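Local coordinates for protein (aminopeptidase) (Ochrobactrum anthropi, PDB 1B65) that removes amino-terminal L-residues from peptides and also hydrolyses D-alanine esters and amides, acting as a serine aminopeptidase of the Ntn hydrolase type, at residues A[57-63]-A[101-107]. Residues are numbered along the deposited sequence; the frame is centred on the assembly and turned at random.
Sequences SGVTAIL and GPVVITN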
ATOM      1  N   SER A  57     -33.096  -1.485  -9.510  1.00 13.68           N
ATOM      2  CA  SER A  57     -31.726  -1.929  -9.207  1.00 12.84           C
ATOM      3  C   SER A  57     -31.453  -3.212  -9.962  1.00 14.46           C
ATOM      4  O   SER A  57     -32.160  -3.599 -10.900  1.00 13.69           O
ATOM      5  CB  SER A  57     -31.589  -2.117  -7.696  1.00 14.38           C
ATOM      6  OG  SER A  57     -30.216  -2.075  -7.266  1.00 13.01           O
ATOM      7  N   GLY A  58     -30.382  -3.925  -9.573  1.00 13.73           N
ATOM      8  CA  GLY A  58     -30.132  -5.167 -10.318  1.00 13.23           C
ATOM      9  C   GLY A  58     -28.726  -5.616  -9.916  1.00 13.18           C
ATOM     10  O   GLY A  58     -28.105  -5.071  -9.026  1.00 13.09           O
ATOM     11  N   VAL A  59     -28.312  -6.565 -10.738  1.00 12.29           N
ATOM     12  CA  VAL A  59     -27.027  -7.235 -10.532  1.00 13.96           C
ATOM     13  C   VAL A  59     -26.353  -7.493 -11.881  1.00 12.59           C
ATOM     14  O   VAL A  59     -27.003  -7.856 -12.861  1.00 11.27           O
ATOM     15  CB  VAL A  59     -27.261  -8.624  -9.894  1.00 13.67           C
ATOM     16  CG1 VAL A  59     -25.940  -9.300  -9.532  1.00 13.91           C
ATOM     17  CG2 VAL A  59     -28.124  -8.630  -8.628  1.00 14.96           C
ATOM     18  N   THR A  60     -25.039  -7.278 -11.873  1.00 12.46           N
ATOM     19  CA  THR A  60     -24.234  -7.557 -13.065  1.00 13.03           C
ATOM     20  C   THR A  60     -23.272  -8.679 -12.703  1.00 12.80           C
ATOM     21  O   THR A  60     -22.715  -8.625 -11.595  1.00 13.03           O
ATOM     22  CB  THR A  60     -23.460  -6.278 -13.453  1.00 12.01           C
ATOM     23  OG1 THR A  60     -24.430  -5.322 -13.918  1.00 12.87           O
ATOM     24  CG2 THR A  60     -22.499  -6.545 -14.599  1.00 11.13           C
ATOM     25  N   ALA A  61     -23.074  -9.685 -13.536  1.00 11.41           N
ATOM     26  CA  ALA A  61     -22.087 -10.727 -13.209  1.00 12.77           C
ATOM     27  C   ALA A  61     -21.135 -10.892 -14.385  1.00 13.51           C
ATOM     28  O   ALA A  61     -21.556 -10.881 -15.534  1.00 13.14           O
ATOM     29  CB  ALA A  61     -22.838 -12.043 -12.973  1.00 13.03           C
ATOM     30  N   ILE A  62     -19.841 -10.885 -14.123  1.00 11.34           N
ATOM     31  CA  ILE A  62     -18.849 -11.080 -15.191  1.00 12.00           C
ATOM     32  C   ILE A  62     -18.101 -12.363 -14.827  1.00 13.28           C
ATOM     33  O   ILE A  62     -17.430 -12.399 -13.783  1.00 14.37           O
ATOM     34  CB  ILE A  62     -17.888  -9.869 -15.181  1.00 11.72           C
ATOM     35  CG1 ILE A  62     -18.692  -8.579 -15.438  1.00 14.54           C
ATOM     36  CG2 ILE A  62     -16.818 -10.079 -16.260  1.00 12.96           C
ATOM     37  CD1 ILE A  62     -18.073  -7.367 -14.787  1.00 16.49           C
ATOM     38  N   LEU A  63     -18.107 -13.373 -15.665  1.00 12.61           N
ATOM     39  CA  LEU A  63     -17.427 -14.628 -15.297  1.00 12.91           C
ATOM     40  C   LEU A  63     -16.353 -14.989 -16.301  1.00 14.13           C
ATOM     41  O   LEU A  63     -16.668 -15.233 -17.466  1.00 13.63           O
ATOM     42  CB  LEU A  63     -18.474 -15.738 -15.357  1.00 15.12           C
ATOM     43  CG  LEU A  63     -18.525 -16.932 -14.443  1.00 21.12           C
ATOM     44  CD1 LEU A  63     -19.033 -18.204 -15.147  1.00 20.85           C
ATOM     45  CD2 LEU A  63     -17.309 -17.185 -13.566  1.00 20.04           C
ATOM     46  N   GLY A 101     -13.903 -17.321  -9.799  1.00 13.35           N
ATOM     47  CA  GLY A 101     -15.336 -16.978  -9.779  1.00 12.32           C
ATOM     48  C   GLY A 101     -15.585 -15.639 -10.435  1.00 11.71           C
ATOM     49  O   GLY A 101     -14.710 -15.048 -11.053  1.00 14.22           O
ATOM     50  N   PRO A 102     -16.830 -15.167 -10.340  1.00 12.37           N
ATOM     51  CA  PRO A 102     -17.226 -13.984 -11.056  1.00 12.82           C
ATOM     52  C   PRO A 102     -16.959 -12.673 -10.326  1.00 14.21           C
ATOM     53  O   PRO A 102     -16.795 -12.654  -9.090  1.00 15.16           O
ATOM     54  CB  PRO A 102     -18.760 -14.143 -11.133  1.00 13.41           C
ATOM     55  CG  PRO A 102     -19.137 -14.952  -9.921  1.00 13.42           C
ATOM     56  CD  PRO A 102     -17.961 -15.864  -9.655  1.00 12.80           C
ATOM     57  N   VAL A 103     -16.977 -11.592 -11.081  1.00 11.56           N
ATOM     58  CA  VAL A 103     -17.042 -10.270 -10.478  1.00 12.27           C
ATOM     59  C   VAL A 103     -18.537  -9.929 -10.480  1.00 13.08           C
ATOM     60  O   VAL A 103     -19.199 -10.119 -11.529  1.00 13.69           O
ATOM     61  CB  VAL A 103     -16.257  -9.188 -11.198  1.00 13.57           C
ATOM     62  CG1 VAL A 103     -16.459  -7.822 -10.523  1.00 14.39           C
ATOM     63  CG2 VAL A 103     -14.779  -9.606 -11.151  1.00 13.88           C
ATOM     64  N   VAL A 104     -19.072  -9.549  -9.334  1.00 11.07           N
ATOM     65  CA  VAL A 104     -20.520  -9.272  -9.227  1.00 12.28           C
ATOM     66  C   VAL A 104     -20.692  -7.840  -8.795  1.00 13.81           C
ATOM     67  O   VAL A 104     -19.973  -7.368  -7.900  1.00 14.47           O
ATOM     68  CB  VAL A 104     -21.208 -10.213  -8.218  1.00 12.45           C
ATOM     69  CG1 VAL A 104     -22.687  -9.877  -8.065  1.00 13.82           C
ATOM     70  CG2 VAL A 104     -21.054 -11.663  -8.629  1.00 12.67           C
ATOM     71  N   ILE A 105     -21.534  -7.063  -9.503  1.00 10.85           N
ATOM     72  CA  ILE A 105     -21.679  -5.658  -9.160  1.00 11.00           C
ATOM     73  C   ILE A 105     -23.161  -5.397  -8.845  1.00 11.87           C
ATOM     74  O   ILE A 105     -24.000  -5.811  -9.664  1.00 12.95           O
ATOM     75  CB  ILE A 105     -21.196  -4.727 -10.291  1.00 10.99           C
ATOM     76  CG1 ILE A 105     -19.893  -5.236 -10.937  1.00 13.60           C
ATOM     77  CG2 ILE A 105     -20.909  -3.319  -9.715  1.00 12.74           C
ATOM     78  CD1 ILE A 105     -19.417  -4.397 -12.114  1.00 15.74           C
ATOM     79  N   THR A 106     -23.426  -4.653  -7.787  1.00 11.51           N
ATOM     80  CA  THR A 106     -24.853  -4.401  -7.467  1.00 11.93           C
ATOM     81  C   THR A 106     -24.945  -3.044  -6.796  1.00 13.19           C
ATOM     82  O   THR A 106     -24.062  -2.223  -7.063  1.00 10.57           O
ATOM     83  CB  THR A 106     -25.424  -5.558  -6.657  1.00 13.18           C
ATOM     84  OG1 THR A 106     -26.836  -5.329  -6.492  1.00 12.84           O
ATOM     85  CG2 THR A 106     -24.774  -5.795  -5.288  1.00 13.51           C
ATOM     86  N   ASN A 107     -25.939  -2.819  -5.934  1.00 10.64           N
ATOM     87  CA  ASN A 107     -26.050  -1.564  -5.221  1.00 11.42           C
ATOM     88  C   ASN A 107     -25.374  -1.726  -3.853  1.00 11.21           C
ATOM     89  O   ASN A 107     -25.164  -2.843  -3.373  1.00 11.17           O
ATOM     90  CB  ASN A 107     -27.510  -1.110  -5.026  1.00 12.27           C
ATOM     91  CG  ASN A 107     -28.306  -1.964  -4.083  1.00 13.29           C
ATOM     92  OD1 ASN A 107     -28.206  -1.893  -2.842  1.00 13.67           O
ATOM     93  ND2 ASN A 107     -29.167  -2.851  -4.631  1.00 13.38           N
TER
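Thr60 and Ile105 pair by two backbone bonds, N of Thr60 to O of Ile105 at 2.8 Å and N of Ile105 back to O of Thr60, and Ile62 with Val103 repeats the pattern. Between them Ala61 and Val104 form the non-hydrogen-bonded pair, so residues 60-62 run against 103-105 as a regular antiparallel ladder. At Thr106 a side chain takes over from the backbone as donor. Its CB lies 3.6 Å from O of Gly58; with chi1 at -174°, OG1 swings opposite the backbone N and donates to that same Gly58 O at 2.8 Å, tilted 28° from the carbonyl plane. CG2, set between the backbone N and the carbonyl carbon, meets nothing of 57-63; the side chain also touches Ala114 of helix 111-125. One step on, ND2 of Asn107 gives a bent bond (143° at the hydrogen) to OG of Ser57, which also bonds Asp147.

The faces are largely apolar. CG1 of Val59 meets CG1 of Val104 at 3.6 Å, and helices 160-168 and 111-125 cover this side. On the other, CD1 of Ile62 touches CD1 of Ile105 at 4.2 Å, and both lean on Leu214 of strand 207-217 in the second sheet; the polar exception is OG1 of Thr60, bonded to N of Gly182. This is consistent with the layered alpha-beta-beta-alpha build of the Ntn hydrolases, of which this enzyme is a variant; this pair forms the middle of the four-stranded sheet. Chemically, the hydroxyl serves the carbonyl but the buried N of Asn107 has no partner in the model, so this end of the pairing depends on the side chains of Thr106, Asn107 and Ser57.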